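Local coordinates for acid phosphatase (Bacillus anthracis, PDB 2I33) that hydrolyses phosphate monoesters at acidic pH as a class C, magnesium-dependent member of the HAD phosphohydrolase superfamily, at the interface of chains A and B. Sequence-based numbering; all coordinates share one arbitrary frame. Chains: chain A/B, Acid phosphatase.

The interface of chains A and B. Residues chain A 19-20, 217-218, 222-223, 226, 242; chain B 22, 25-26, 29.
B:Met22, B:Leu25 and B:Trp26, on one side of helix 21-29, pack against A:Trp222, A:Leu226 and A:Arg242 in a mainly apolar, two-fold symmetric homodimer interface. This patch and its twin help to join the two copies of the deposited assembly, although the structure alone does not show that the dimer forms in solution. The indoles meet edge to face, their planes 81° apart: the CD1 edge of B:Trp26 points at one face of A:Trp222, toward its rim. A:Trp222 has CG between its backbone N and carbonyl carbon (chi1 66°), and in this crowded position the ring lies across the partner helix, with its CZ3 edge toward B:Leu25. CB of A:Glu223 backs the opposite face, so the broad indole is held between its own chain and B:Trp26 of the partner. B:Trp26 in turn offers a face to A:Pro217, whose CA lies 3.7 Å from the centroid of the five-membered ring; the compact, rigid proline suits this flat surface. Unbranched and flexible, B:Met22 bends at chi2 and chi3, bringing its thioether SD over the centre of the A:Arg242 guanidinium and its CE methyl 3.4 Å from A:Trp222 CH2. At the guanidinium edge, A:Arg242 NH1 donates to A:Gln19 OE1 at 2.8 Å. A:Arg242 NH2 donates to A:Glu223 OE2 at 2.9 Å, also a salt bridge. Both acceptors lie near the guanidinium plane but are met from above their own amide or carboxylate planes. These bonds should fix its rotation and partly balance its charge while its face receives the polarisable sulfur. The backbone N of B:Met22, near the start of its helix, donates to A:Gln19 O at 3.0 Å. Toward the other end, the B:Thr29 hydroxyl serves both B:Leu25 O, to which it donates, and a water linked to A:Trp222 O. Beside the indole the branched, apolar leucines meet tip to tip, A:Leu226 CD1 pressed tightly against B:Leu25 CD2 at 3.4 Å.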
# COMPACT_ATOMS: atom_id res chain seq x y z
N GLN A 19 19.39 -0.64 1.18
CA GLN A 19 18.39 -0.80 0.12
C GLN A 19 16.94 -0.74 0.61
O GLN A 19 16.01 -0.57 -0.21
CB GLN A 19 18.67 -2.09 -0.64
CG GLN A 19 20.01 -2.06 -1.35
CD GLN A 19 20.34 -3.35 -2.03
OE1 GLN A 19 19.51 -4.25 -2.08
NE2 GLN A 19 21.54 -3.45 -2.61
N GLN A 20 16.75 -0.86 1.93
CA GLN A 20 15.45 -0.83 2.63
C GLN A 20 14.99 0.59 2.95
O GLN A 20 13.84 0.81 3.37
CB GLN A 20 15.55 -1.47 4.02
CG GLN A 20 16.24 -2.81 4.14
CD GLN A 20 16.30 -3.30 5.59
OE1 GLN A 20 15.83 -2.62 6.53
NE2 GLN A 20 16.87 -4.48 5.79
N PRO A 217 6.11 -2.62 2.14
CA PRO A 217 7.25 -2.73 1.23
C PRO A 217 8.58 -2.98 1.92
O PRO A 217 9.61 -2.94 1.24
CB PRO A 217 7.28 -1.35 0.57
CG PRO A 217 6.80 -0.47 1.64
CD PRO A 217 5.76 -1.21 2.41
N MET A 218 8.56 -3.17 3.24
CA MET A 218 9.80 -3.31 3.99
C MET A 218 10.36 -4.73 3.93
O MET A 218 11.58 -4.95 3.92
CB MET A 218 9.57 -2.96 5.46
CG MET A 218 9.11 -1.50 5.69
SD MET A 218 8.96 -1.17 7.42
CE MET A 218 7.45 -2.11 7.78
N TRP A 222 7.00 -11.36 -0.37
CA TRP A 222 7.35 -10.84 -1.68
C TRP A 222 8.87 -10.89 -1.87
O TRP A 222 9.35 -11.17 -2.96
CB TRP A 222 6.83 -9.41 -1.86
CG TRP A 222 7.45 -8.43 -0.98
CD1 TRP A 222 7.02 -8.03 0.25
CD2 TRP A 222 8.61 -7.66 -1.27
NE1 TRP A 222 7.85 -7.05 0.75
CE2 TRP A 222 8.84 -6.81 -0.17
CE3 TRP A 222 9.48 -7.60 -2.36
CZ2 TRP A 222 9.90 -5.91 -0.15
CZ3 TRP A 222 10.53 -6.71 -2.32
CH2 TRP A 222 10.75 -5.90 -1.22
N GLU A 223 9.60 -10.65 -0.78
CA GLU A 223 11.04 -10.72 -0.81
C GLU A 223 11.51 -12.17 -0.71
O GLU A 223 12.36 -12.59 -1.46
CB GLU A 223 11.67 -9.92 0.32
CG GLU A 223 13.20 -9.98 0.29
CD GLU A 223 13.89 -9.32 1.47
OE1 GLU A 223 13.20 -8.88 2.40
OE2 GLU A 223 15.15 -9.27 1.44
N LEU A 226 11.58 -14.07 -3.88
CA LEU A 226 12.73 -13.82 -4.76
C LEU A 226 13.93 -14.72 -4.43
O LEU A 226 14.73 -15.00 -5.30
CB LEU A 226 13.16 -12.36 -4.68
CG LEU A 226 12.11 -11.38 -5.19
CD1 LEU A 226 12.49 -10.03 -4.71
CD2 LEU A 226 12.00 -11.41 -6.70
N ARG A 242 18.11 -9.18 -6.05
CA ARG A 242 17.30 -7.97 -5.96
C ARG A 242 17.46 -7.18 -7.25
O ARG A 242 16.49 -6.79 -7.86
CB ARG A 242 17.71 -7.14 -4.76
CG ARG A 242 17.35 -7.76 -3.44
CD ARG A 242 17.94 -6.94 -2.30
NE ARG A 242 17.44 -7.38 -1.00
CZ ARG A 242 17.57 -6.67 0.12
NH1 ARG A 242 18.20 -5.50 0.12
NH2 ARG A 242 17.09 -7.15 1.26
N MET B 22 14.53 -1.55 -2.60
CA MET B 22 13.47 -2.44 -2.08
C MET B 22 12.07 -1.90 -2.37
O MET B 22 11.15 -2.64 -2.71
CB MET B 22 13.64 -2.71 -0.61
CG MET B 22 14.82 -3.59 -0.35
SD MET B 22 14.56 -5.28 -0.92
CE MET B 22 13.73 -6.02 0.47
N LEU B 25 11.44 -2.72 -5.93
CA LEU B 25 11.32 -4.15 -6.13
C LEU B 25 9.95 -4.61 -5.65
O LEU B 25 9.27 -5.40 -6.30
CB LEU B 25 12.47 -4.86 -5.41
CG LEU B 25 12.64 -6.34 -5.68
CD1 LEU B 25 13.03 -6.61 -7.14
CD2 LEU B 25 13.73 -6.86 -4.74
N TRP B 26 9.52 -4.08 -4.52
CA TRP B 26 8.17 -4.40 -4.02
C TRP B 26 7.13 -3.95 -5.04
O TRP B 26 6.22 -4.69 -5.44
CB TRP B 26 7.92 -3.71 -2.69
CG TRP B 26 6.56 -3.99 -2.11
CD1 TRP B 26 6.18 -5.07 -1.37
CD2 TRP B 26 5.37 -3.18 -2.25
NE1 TRP B 26 4.85 -4.98 -1.02
CE2 TRP B 26 4.34 -3.82 -1.54
CE3 TRP B 26 5.11 -1.94 -2.84
CZ2 TRP B 26 3.05 -3.28 -1.44
CZ3 TRP B 26 3.82 -1.42 -2.76
CH2 TRP B 26 2.81 -2.08 -2.06
N THR B 29 7.33 -6.19 -8.29
CA THR B 29 7.23 -7.64 -8.22
C THR B 29 6.23 -8.16 -7.20
O THR B 29 5.82 -9.30 -7.32
CB THR B 29 8.58 -8.31 -7.94
OG1 THR B 29 8.97 -8.12 -6.58
CG2 THR B 29 9.65 -7.76 -8.91
O HOH W 1 7.84 -10.26 -5.09